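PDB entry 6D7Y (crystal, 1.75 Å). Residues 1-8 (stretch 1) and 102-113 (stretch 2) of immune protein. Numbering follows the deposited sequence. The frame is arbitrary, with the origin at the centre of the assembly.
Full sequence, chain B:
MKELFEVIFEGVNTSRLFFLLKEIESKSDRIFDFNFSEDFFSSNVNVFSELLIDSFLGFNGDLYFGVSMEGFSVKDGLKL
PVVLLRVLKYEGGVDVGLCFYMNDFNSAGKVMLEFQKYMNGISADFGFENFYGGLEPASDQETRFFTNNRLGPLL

Stretch 1, residues 1-8: MKELFEVI
Stretch 2 (102-113) MNDFNSAGKVML

How does the start of the chain reach a segment about a hundred residues further on? M1 and K2 lie in extended conformation, with K2 at phi/psi -66/137, and a water helps to tie this end down: it accepts from M1 N at 2.5 Å and donates to N103 O at 2.9 Å. M1 is selenomethionine, poorly ordered, its side chain pointing away from stretch 2. The closest CA pair is K2 CA and N103 CA, 4.2 Å apart, and K2 CA makes a CA-H...O contact of 3.4 Å to M102 O. The lysine's chi angles run t, t, p, p; CD passes 3.8 Å from N103 OD1, and the end of the side chain leads away into the open, as suits a charged group.

What fixes the register? E3, the first residue of the strand (3-8), pairs with M102 as an antiparallel hydrogen-bonded bridge, CA atoms 5.7 Å apart. Both bonds are 3.0 Å long: E3 N gives to M102 O at 166°, and M102 N gives to E3 O at 157°. The two backbones are nearly alike, E3 at -137/153 and M102 at -138/147, and both side chains leave the sheet on the face they share with F5. With chi1 m (-62°), E3 CG rests 3.9 Å from F105 CE1; chi2 is m (-81°), and E3 as a whole is partly exposed. L4, chi1 t and chi2 p, points away and makes no contact.

Why does F5 bury more surface against stretch 2 than any other residue of stretch 1? It points toward the helix with chi1 m (-65°) and chi2 -87°, which sets a flat ring among several apolar neighbours. A108 CB lies over one face, 3.6 Å from the ring centroid and 16° off the normal; its methyl fits this close approach, with F5 CZ 3.5 Å from A108 CB. The ring edge meets the face of F105 (chi1 m, chi2 86°), centroids 5.3 Å apart and planes at 86°, with F5 CE1 3.8 Å from F105 CE2. F5 CE2 also packs 3.7 Å from M102 CB, and F5 CB lies 3.5 Å from M112 CE.

How is the helix placed to meet the rest of the strand? After N103 (-74/-20), D104 turns extended (-159/164) and caps helix 105-113: with chi1 p, its OD1 accepts from S107 N at 2.6 Å. The helix runs nearly parallel to the strand, axes 12° apart and 10.2 Å at closest approach. M112, a selenomethionine with chi1 m, chi2 m and chi3 t, spans that gap: its CA-to-CB bond points sideways, but its end comes nearer. E6 points away, chi1 p and chi2 t, yet its O lies 3.6 Å from M112 CE. V7, chi1 m, points toward the helix and places CG1 3.8 Å from M112 SE. I8 lies beyond reach, and the contact ends there with 526 Å² buried in all.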

# COMPACT_ATOMS: atom_id res chain seq x y z
N MSE B 1 -0.11 7.93 22.16
CA MSE B 1 -1.40 8.07 21.43
C MSE B 1 -1.46 7.21 20.20
O MSE B 1 -0.43 6.91 19.59
CB MSE B 1 -1.56 9.51 20.94
CG MSE B 1 -1.44 10.53 22.06
SE MSE B 1 -3.06 10.35 23.15
CE MSE B 1 -2.30 9.33 24.66
N LYS B 2 -2.68 6.80 19.83
CA LYS B 2 -2.91 6.02 18.60
C LYS B 2 -2.57 6.92 17.42
O LYS B 2 -2.93 8.09 17.41
CB LYS B 2 -4.36 5.59 18.54
CG LYS B 2 -4.76 4.78 17.32
CD LYS B 2 -6.15 4.16 17.52
CE LYS B 2 -7.27 5.19 17.59
NZ LYS B 2 -7.37 5.96 16.31
N GLU B 3 -1.88 6.38 16.43
CA GLU B 3 -1.40 7.16 15.28
C GLU B 3 -1.62 6.39 14.00
O GLU B 3 -1.63 5.16 14.01
CB GLU B 3 0.10 7.36 15.42
CG GLU B 3 0.56 8.14 16.63
CD GLU B 3 0.44 9.65 16.49
OE1 GLU B 3 -0.12 10.16 15.48
OE2 GLU B 3 0.93 10.35 17.42
N LEU B 4 -1.76 7.13 12.90
CA LEU B 4 -1.93 6.53 11.61
C LEU B 4 -0.53 6.37 10.98
O LEU B 4 0.23 7.36 10.88
CB LEU B 4 -2.79 7.40 10.70
CG LEU B 4 -3.13 6.79 9.34
CD1 LEU B 4 -3.78 5.42 9.44
CD2 LEU B 4 -4.05 7.74 8.59
N PHE B 5 -0.22 5.14 10.58
CA PHE B 5 1.06 4.83 9.93
C PHE B 5 0.82 4.39 8.51
O PHE B 5 -0.30 4.05 8.13
CB PHE B 5 1.83 3.76 10.70
CG PHE B 5 2.25 4.19 12.08
CD1 PHE B 5 3.44 4.86 12.28
CD2 PHE B 5 1.43 3.97 13.16
CE1 PHE B 5 3.83 5.31 13.54
CE2 PHE B 5 1.82 4.40 14.43
CZ PHE B 5 3.01 5.06 14.62
N GLU B 6 1.86 4.43 7.68
CA GLU B 6 1.67 3.97 6.34
C GLU B 6 2.97 3.48 5.70
O GLU B 6 4.05 3.86 6.11
CB GLU B 6 0.98 5.01 5.43
CG GLU B 6 1.85 6.11 4.93
CD GLU B 6 1.13 7.16 4.05
OE1 GLU B 6 0.08 6.89 3.41
OE2 GLU B 6 1.66 8.28 4.00
N VAL B 7 2.81 2.58 4.75
CA VAL B 7 3.92 2.09 3.93
C VAL B 7 3.51 2.36 2.50
O VAL B 7 2.33 2.27 2.14
CB VAL B 7 4.31 0.61 4.16
CG1 VAL B 7 4.76 0.40 5.59
CG2 VAL B 7 3.18 -0.33 3.79
N ILE B 8 4.49 2.69 1.66
CA ILE B 8 4.25 3.05 0.29
C ILE B 8 5.17 2.34 -0.70
O ILE B 8 6.38 2.25 -0.45
CB ILE B 8 4.57 4.57 0.07
CG1 ILE B 8 3.79 5.49 1.02
CG2 ILE B 8 4.31 4.99 -1.37
CD1 ILE B 8 2.33 5.56 0.79
N MSE B 102 -1.90 2.27 14.73
CA MSE B 102 -1.20 1.45 15.73
C MSE B 102 -1.37 2.21 17.02
O MSE B 102 -1.40 3.44 17.01
CB MSE B 102 0.27 1.16 15.46
CG MSE B 102 0.50 0.41 14.16
SE MSE B 102 -0.14 -1.47 14.21
CE MSE B 102 0.93 -2.13 15.73
N ASN B 103 -1.48 1.50 18.14
CA ASN B 103 -1.67 2.15 19.46
C ASN B 103 -0.44 2.85 20.03
O ASN B 103 -0.58 3.72 20.89
CB ASN B 103 -2.23 1.16 20.49
CG ASN B 103 -3.69 0.79 20.23
OD1 ASN B 103 -4.42 1.52 19.56
ND2 ASN B 103 -4.13 -0.33 20.80
N ASP B 104 0.76 2.49 19.55
CA ASP B 104 1.98 3.12 20.05
C ASP B 104 3.11 2.96 19.05
O ASP B 104 3.01 2.14 18.13
CB ASP B 104 2.36 2.55 21.42
CG ASP B 104 2.63 1.07 21.37
OD1 ASP B 104 3.59 0.66 20.70
OD2 ASP B 104 1.91 0.30 22.05
N PHE B 105 4.16 3.76 19.22
CA PHE B 105 5.31 3.74 18.31
C PHE B 105 6.14 2.47 18.40
O PHE B 105 6.70 2.02 17.40
CB PHE B 105 6.21 4.98 18.49
CG PHE B 105 5.68 6.22 17.80
CD1 PHE B 105 4.77 7.05 18.42
CD2 PHE B 105 6.11 6.55 16.52
CE1 PHE B 105 4.29 8.18 17.78
CE2 PHE B 105 5.63 7.67 15.88
CZ PHE B 105 4.71 8.49 16.52
N ASN B 106 6.21 1.88 19.59
CA ASN B 106 6.98 0.66 19.79
C ASN B 106 6.40 -0.50 18.98
O ASN B 106 7.14 -1.18 18.28
CB ASN B 106 7.08 0.34 21.29
CG ASN B 106 7.78 1.44 22.07
OD1 ASN B 106 8.63 2.17 21.53
ND2 ASN B 106 7.44 1.57 23.35
N SER B 107 5.08 -0.68 19.04
CA SER B 107 4.41 -1.76 18.29
C SER B 107 4.47 -1.44 16.79
O SER B 107 4.72 -2.34 15.98
CB SER B 107 2.98 -2.01 18.79
OG SER B 107 2.20 -0.83 18.74
N ALA B 108 4.29 -0.17 16.42
CA ALA B 108 4.40 0.25 15.02
C ALA B 108 5.77 -0.11 14.46
O ALA B 108 5.88 -0.60 13.33
CB ALA B 108 4.17 1.76 14.90
N GLY B 109 6.82 0.14 15.24
CA GLY B 109 8.19 -0.14 14.81
C GLY B 109 8.42 -1.59 14.45
O GLY B 109 9.16 -1.90 13.52
N LYS B 110 7.78 -2.49 15.19
CA LYS B 110 7.91 -3.94 14.93
C LYS B 110 7.25 -4.30 13.61
O LYS B 110 7.84 -5.02 12.79
CB LYS B 110 7.35 -4.74 16.10
CG LYS B 110 8.15 -4.53 17.37
CD LYS B 110 7.54 -5.27 18.56
CE LYS B 110 8.41 -5.13 19.80
NZ LYS B 110 7.74 -5.72 20.99
N VAL B 111 6.06 -3.74 13.38
CA VAL B 111 5.30 -3.94 12.14
C VAL B 111 6.07 -3.35 10.95
O VAL B 111 6.15 -3.95 9.87
CB VAL B 111 3.90 -3.27 12.25
CG1 VAL B 111 3.17 -3.27 10.91
CG2 VAL B 111 3.08 -3.97 13.31
N MSE B 112 6.67 -2.19 11.17
CA MSE B 112 7.45 -1.55 10.12
C MSE B 112 8.61 -2.40 9.64
O MSE B 112 8.86 -2.48 8.43
CB MSE B 112 7.96 -0.19 10.61
CG MSE B 112 6.80 0.79 10.75
SE MSE B 112 6.30 1.39 8.94
CE MSE B 112 4.77 2.49 9.40
N LEU B 113 9.35 -3.00 10.57
CA LEU B 113 10.47 -3.86 10.20
C LEU B 113 10.01 -5.09 9.43
O LEU B 113 10.70 -5.55 8.52
CB LEU B 113 11.35 -4.22 11.40
CG LEU B 113 12.23 -3.10 11.98
CD1 LEU B 113 13.03 -3.64 13.15
CD2 LEU B 113 13.19 -2.54 10.94
O HOH W 1 1.04 5.68 22.28